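Local coordinates for protein NanS-p (Escherichia phage vB_EcoP_24B, PDB 6YP6) that is a phage-encoded carbohydrate esterase of the NanS-p type, here seen as a beta-rich structure that probably binds carbohydrate, at residues H131-K134 against N138-K141; A156-G161 against G173-P178. All blocks are in the same frame, centred on the assembly; numbering follows the deposited sequence.

Contact 1 of 2, residues H131-K134 against N138-K141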
loop_
_atom_site.group_PDB
_atom_site.type_symbol
_atom_site.label_atom_id
_atom_site.label_comp_id
_atom_site.label_asym_id
_atom_site.label_seq_id
_atom_site.Cartn_x
_atom_site.Cartn_y
_atom_site.Cartn_z
ATOM N N HIS A 131 -9.522 -1.311 -4.944
ATOM C CA HIS A 131 -10.781 -1.636 -4.271
ATOM C C HIS A 131 -11.716 -0.431 -4.343
ATOM O O HIS A 131 -11.903 0.326 -3.384
ATOM C CB HIS A 131 -10.500 -2.029 -2.834
ATOM C CG HIS A 131 -11.678 -2.608 -2.113
ATOM N ND1 HIS A 131 -11.537 -3.278 -0.917
ATOM C CD2 HIS A 131 -13.002 -2.639 -2.406
ATOM C CE1 HIS A 131 -12.725 -3.684 -0.502
ATOM N NE2 HIS A 131 -13.632 -3.301 -1.379
ATOM N N ASN A 132 -12.297 -0.236 -5.522
ATOM C CA ASN A 132 -13.178 0.900 -5.741
ATOM C C ASN A 132 -14.577 0.477 -6.177
ATOM O O ASN A 132 -15.381 1.349 -6.518
ATOM C CB ASN A 132 -12.585 1.924 -6.714
ATOM C CG ASN A 132 -12.646 1.464 -8.142
ATOM O OD1 ASN A 132 -12.557 0.279 -8.449
ATOM N ND2 ASN A 132 -12.792 2.424 -9.043
ATOM N N ALA A 133 -14.905 -0.811 -6.106
ATOM C CA ALA A 133 -16.219 -1.320 -6.453
ATOM C C ALA A 133 -16.846 -2.008 -5.250
ATOM O O ALA A 133 -16.159 -2.463 -4.344
ATOM C CB ALA A 133 -16.121 -2.302 -7.627
ATOM N N LYS A 134 -18.179 -2.096 -5.258
ATOM C CA LYS A 134 -18.875 -2.770 -4.165
ATOM C C LYS A 134 -18.506 -4.247 -4.067
ATOM O O LYS A 134 -18.383 -4.779 -2.962
ATOM C CB LYS A 134 -20.383 -2.635 -4.336
ATOM C CG LYS A 134 -20.924 -1.244 -4.099
ATOM C CD LYS A 134 -22.453 -1.265 -4.132
ATOM C CE LYS A 134 -23.052 0.024 -4.655
ATOM N NZ LYS A 134 -22.962 0.120 -6.140
ATOM N N ASN A 138 -15.666 -6.553 -9.720
ATOM C CA ASN A 138 -15.634 -5.310 -10.483
ATOM C C ASN A 138 -14.515 -4.357 -10.078
ATOM O O ASN A 138 -14.426 -3.258 -10.638
ATOM C CB ASN A 138 -16.979 -4.593 -10.357
ATOM C CG ASN A 138 -18.099 -5.362 -11.004
ATOM O OD1 ASN A 138 -17.914 -6.014 -12.032
ATOM N ND2 ASN A 138 -19.268 -5.306 -10.400
ATOM N N ASN A 139 -13.663 -4.737 -9.129
ATOM C CA ASN A 139 -12.518 -3.898 -8.801
ATOM C C ASN A 139 -11.592 -3.797 -10.011
ATOM O O ASN A 139 -11.474 -4.731 -10.811
ATOM C CB ASN A 139 -11.744 -4.503 -7.631
ATOM C CG ASN A 139 -12.402 -4.248 -6.292
ATOM O OD1 ASN A 139 -13.261 -3.380 -6.155
ATOM N ND2 ASN A 139 -12.000 -5.024 -5.295
ATOM N N LEU A 140 -10.936 -2.647 -10.149
ATOM C CA LEU A 140 -10.046 -2.435 -11.279
ATOM C C LEU A 140 -8.733 -3.171 -11.049
ATOM O O LEU A 140 -8.155 -3.106 -9.958
ATOM C CB LEU A 140 -9.756 -0.951 -11.480
ATOM C CG LEU A 140 -10.909 -0.056 -11.924
ATOM C CD1 LEU A 140 -10.371 1.335 -12.220
ATOM C CD2 LEU A 140 -11.626 -0.628 -13.126
ATOM N N LYS A 141 -8.258 -3.852 -12.086
ATOM C CA LYS A 141 -6.903 -4.390 -12.083
ATOM C C LYS A 141 -5.979 -3.278 -12.582
ATOM O O LYS A 141 -6.107 -2.810 -13.720
ATOM C CB LYS A 141 -6.776 -5.643 -12.938
ATOM C CG LYS A 141 -5.349 -6.193 -12.936
ATOM C CD LYS A 141 -5.143 -7.366 -13.873
ATOM C CE LYS A 141 -5.637 -8.665 -13.297
ATOM N NZ LYS A 141 -5.441 -9.774 -14.281
HETATM O O HOH W 1 -14.037 -0.576 -10.534
HETATM O O HOH W 2 -14.856 -4.930 -3.936
#

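Contact 2 of 2, residues A156-G161 against G173-P178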
loop_
_atom_site.group_PDB
_atom_site.type_symbol
_atom_site.label_atom_id
_atom_site.label_comp_id
_atom_site.label_asym_id
_atom_site.label_seq_id
_atom_site.Cartn_x
_atom_site.Cartn_y
_atom_site.Cartn_z
ATOM N N ALA A 156 4.704 1.846 -6.770
ATOM C CA ALA A 156 4.466 3.234 -6.423
ATOM C C ALA A 156 3.191 3.693 -7.104
ATOM O O ALA A 156 2.763 3.127 -8.119
ATOM C CB ALA A 156 5.640 4.136 -6.794
ATOM N N PHE A 157 2.601 4.738 -6.529
ATOM C CA PHE A 157 1.428 5.416 -7.073
ATOM C C PHE A 157 1.807 6.882 -7.155
ATOM O O PHE A 157 2.008 7.527 -6.125
ATOM C CB PHE A 157 0.221 5.181 -6.176
ATOM C CG PHE A 157 -0.127 3.734 -6.074
ATOM C CD1 PHE A 157 -0.917 3.138 -7.041
ATOM C CD2 PHE A 157 0.394 2.948 -5.069
ATOM C CE1 PHE A 157 -1.214 1.789 -6.986
ATOM C CE2 PHE A 157 0.088 1.601 -5.000
ATOM C CZ PHE A 157 -0.714 1.022 -5.970
ATOM N N ARG A 158 1.960 7.385 -8.375
ATOM C CA ARG A 158 2.459 8.728 -8.629
ATOM C C ARG A 158 1.301 9.687 -8.869
ATOM O O ARG A 158 0.461 9.457 -9.749
ATOM C CB ARG A 158 3.418 8.748 -9.825
ATOM C CG ARG A 158 4.127 10.081 -10.003
ATOM C CD ARG A 158 5.205 10.056 -11.098
ATOM N NE ARG A 158 4.603 9.828 -12.408
ATOM C CZ ARG A 158 4.798 8.764 -13.183
ATOM N NH1 ARG A 158 5.645 7.793 -12.841
ATOM N NH2 ARG A 158 4.128 8.676 -14.321
ATOM N N PHE A 159 1.276 10.767 -8.087
ATOM C CA PHE A 159 0.320 11.862 -8.186
ATOM C C PHE A 159 0.982 13.013 -8.939
ATOM O O PHE A 159 2.142 13.341 -8.695
ATOM C CB PHE A 159 -0.095 12.321 -6.780
ATOM C CG PHE A 159 -0.972 11.333 -6.034
ATOM C CD1 PHE A 159 -0.454 10.136 -5.542
ATOM C CD2 PHE A 159 -2.309 11.600 -5.829
ATOM C CE1 PHE A 159 -1.254 9.232 -4.881
ATOM C CE2 PHE A 159 -3.115 10.702 -5.145
ATOM C CZ PHE A 159 -2.587 9.521 -4.677
ATOM N N ALA A 160 0.238 13.624 -9.861
ATOM C CA ALA A 160 0.810 14.617 -10.764
ATOM C C ALA A 160 0.774 16.032 -10.218
ATOM O O ALA A 160 1.521 16.892 -10.701
ATOM C CB ALA A 160 0.063 14.608 -12.102
ATOM N N GLY A 161 -0.071 16.307 -9.248
ATOM C CA GLY A 161 -0.219 17.652 -8.739
ATOM C C GLY A 161 -1.370 18.369 -9.415
ATOM O O GLY A 161 -2.141 17.802 -10.196
ATOM N N GLY A 173 9.481 -0.247 -11.416
ATOM C CA GLY A 173 10.170 0.840 -12.084
ATOM C C GLY A 173 9.600 1.257 -13.417
ATOM O O GLY A 173 10.183 2.130 -14.072
ATOM N N GLN A 174 8.486 0.676 -13.844
ATOM C CA GLN A 174 7.880 1.021 -15.118
ATOM C C GLN A 174 6.430 1.412 -14.920
ATOM O O GLN A 174 5.668 0.692 -14.276
ATOM C CB GLN A 174 7.978 -0.163 -16.072
ATOM C CG GLN A 174 7.611 0.144 -17.478
ATOM C CD GLN A 174 8.082 -0.954 -18.406
ATOM O OE1 GLN A 174 9.277 -1.236 -18.495
ATOM N NE2 GLN A 174 7.143 -1.601 -19.076
ATOM N N ASP A 175 6.052 2.545 -15.495
ATOM C CA ASP A 175 4.669 2.974 -15.406
ATOM C C ASP A 175 3.735 1.923 -15.996
ATOM O O ASP A 175 3.995 1.351 -17.066
ATOM C CB ASP A 175 4.422 4.267 -16.181
ATOM C CG ASP A 175 4.991 5.504 -15.520
ATOM O OD1 ASP A 175 5.546 5.415 -14.392
ATOM O OD2 ASP A 175 4.859 6.587 -16.157
ATOM N N GLY A 176 2.614 1.711 -15.314
ATOM C CA GLY A 176 1.451 1.080 -15.880
ATOM C C GLY A 176 0.453 2.103 -16.377
ATOM O O GLY A 176 0.768 3.291 -16.555
ATOM N N THR A 177 -0.771 1.659 -16.584
ATOM C CA THR A 177 -1.785 2.522 -17.184
ATOM C C THR A 177 -2.303 3.518 -16.155
ATOM O O THR A 177 -2.696 3.117 -15.053
ATOM C CB THR A 177 -2.932 1.663 -17.708
ATOM O OG1 THR A 177 -2.402 0.683 -18.605
ATOM C CG2 THR A 177 -3.978 2.493 -18.423
ATOM N N PRO A 178 -2.345 4.812 -16.476
ATOM C CA PRO A 178 -2.941 5.774 -15.538
ATOM C C PRO A 178 -4.389 5.417 -15.246
ATOM O O PRO A 178 -5.100 4.864 -16.091
ATOM C CB PRO A 178 -2.835 7.112 -16.285
ATOM C CG PRO A 178 -1.703 6.911 -17.225
ATOM C CD PRO A 178 -1.769 5.485 -17.663
#

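Contact 1 of 2, residues H131-K134 against N138-K141
N139 lays its side-chain amide across the backbone of H131-A133, closing the loop that joins strand 125-130 to strand 140-147 in the seven-stranded antiparallel sheet. This connection between adjacent strands is a worked example of how a side-chain amide can brace a beta hairpin where regular strand pairing gives way. With chi1 at -78°, CG of N139 lies beside its own backbone N and the amide swings over to the facing arm. There OD1 accepts a hydrogen bond from A133 N at 3.1 Å, the donor lying nearly in line with the carbonyl (C=O...N 167°). N139 OD1 also lies 3.3 Å from N132 N. The other branch, ND2, hydrogen-bonds to Y118 OH, and with both branches engaged the rotation of the amide is fixed.

The imidazole of H131 crosses N139 at a slant, ring and amide planes 53° apart, and brings CD2 to 3.8 Å from N139 OD1. On the same arm, A133 points its methyl at N138, where the two CB atoms meet at 3.7 Å. N132 has its ND2 held by T182 OG1, while in the L140 conformer described here N132 OD1 comes to 3.9 Å from L140 CG, a doubtful contact because that side chain has a second conformer. A water joins the two arms again, donating one hydrogen to N132 OD1 and the other to N138 O, each at 2.7 Å.

Contact 2 of 2, residues A156-G161 against G173-P178
R158 sets the end of its guanidinium against the carboxylate of D175 in a bidentate, end-on salt bridge, an instance of a charged pair spanning an intervening strand. Strand 166-171 pairs with strand 152-159 on one side and with strand 174-180 on the other, so the two residues reach each other over it, and both side chains touch T168 and V170 on the way. R158 leaves its strand extended, then bends at chi3, which turns the guanidinium toward D175; the two side chains meet at about a right angle.

Each terminal nitrogen takes its own oxygen. R158 NH1 donates to D175 OD1 at 2.8 Å, and R158 NH2 to D175 OD2 at 2.9 Å. Both bonds are fairly straight, with N-H...O angles of 164° and 167°. The oxygens lie close to the guanidinium plane, yet the carboxylate is twisted 38° from that plane. NH1 therefore meets OD1 on its syn side, only somewhat out of the carboxylate plane, whereas NH2 approaches OD2 from well above it.

Little surface is buried here, and the pairing is almost wholly electrostatic. Two bonds between opposite charges fix the rotation of both groups, and the nearby positive charge would probably favour the ionised form of D175, although its exposed setting should weaken the attraction through solvent screening.

Overall arrangement
Along the chain the two contacts come in series: contact 1 is complete before contact 2 begins, and strand 140-147, entered at the end of contact 1, is followed directly by strand 152-159, which carries one side of contact 2. They belong to different antiparallel sheets. Contact 1 sits at the turn into strand 140-147, an outermost strand of its sheet, while contact 2 spans three successive strands of the other. Their centres lie 18 Å apart and their nearest atoms about 7 Å, without touching. Both are surface contacts. In this single-chain, beta-rich module one ties a loop to its strand and the other links strands over a sheet surface.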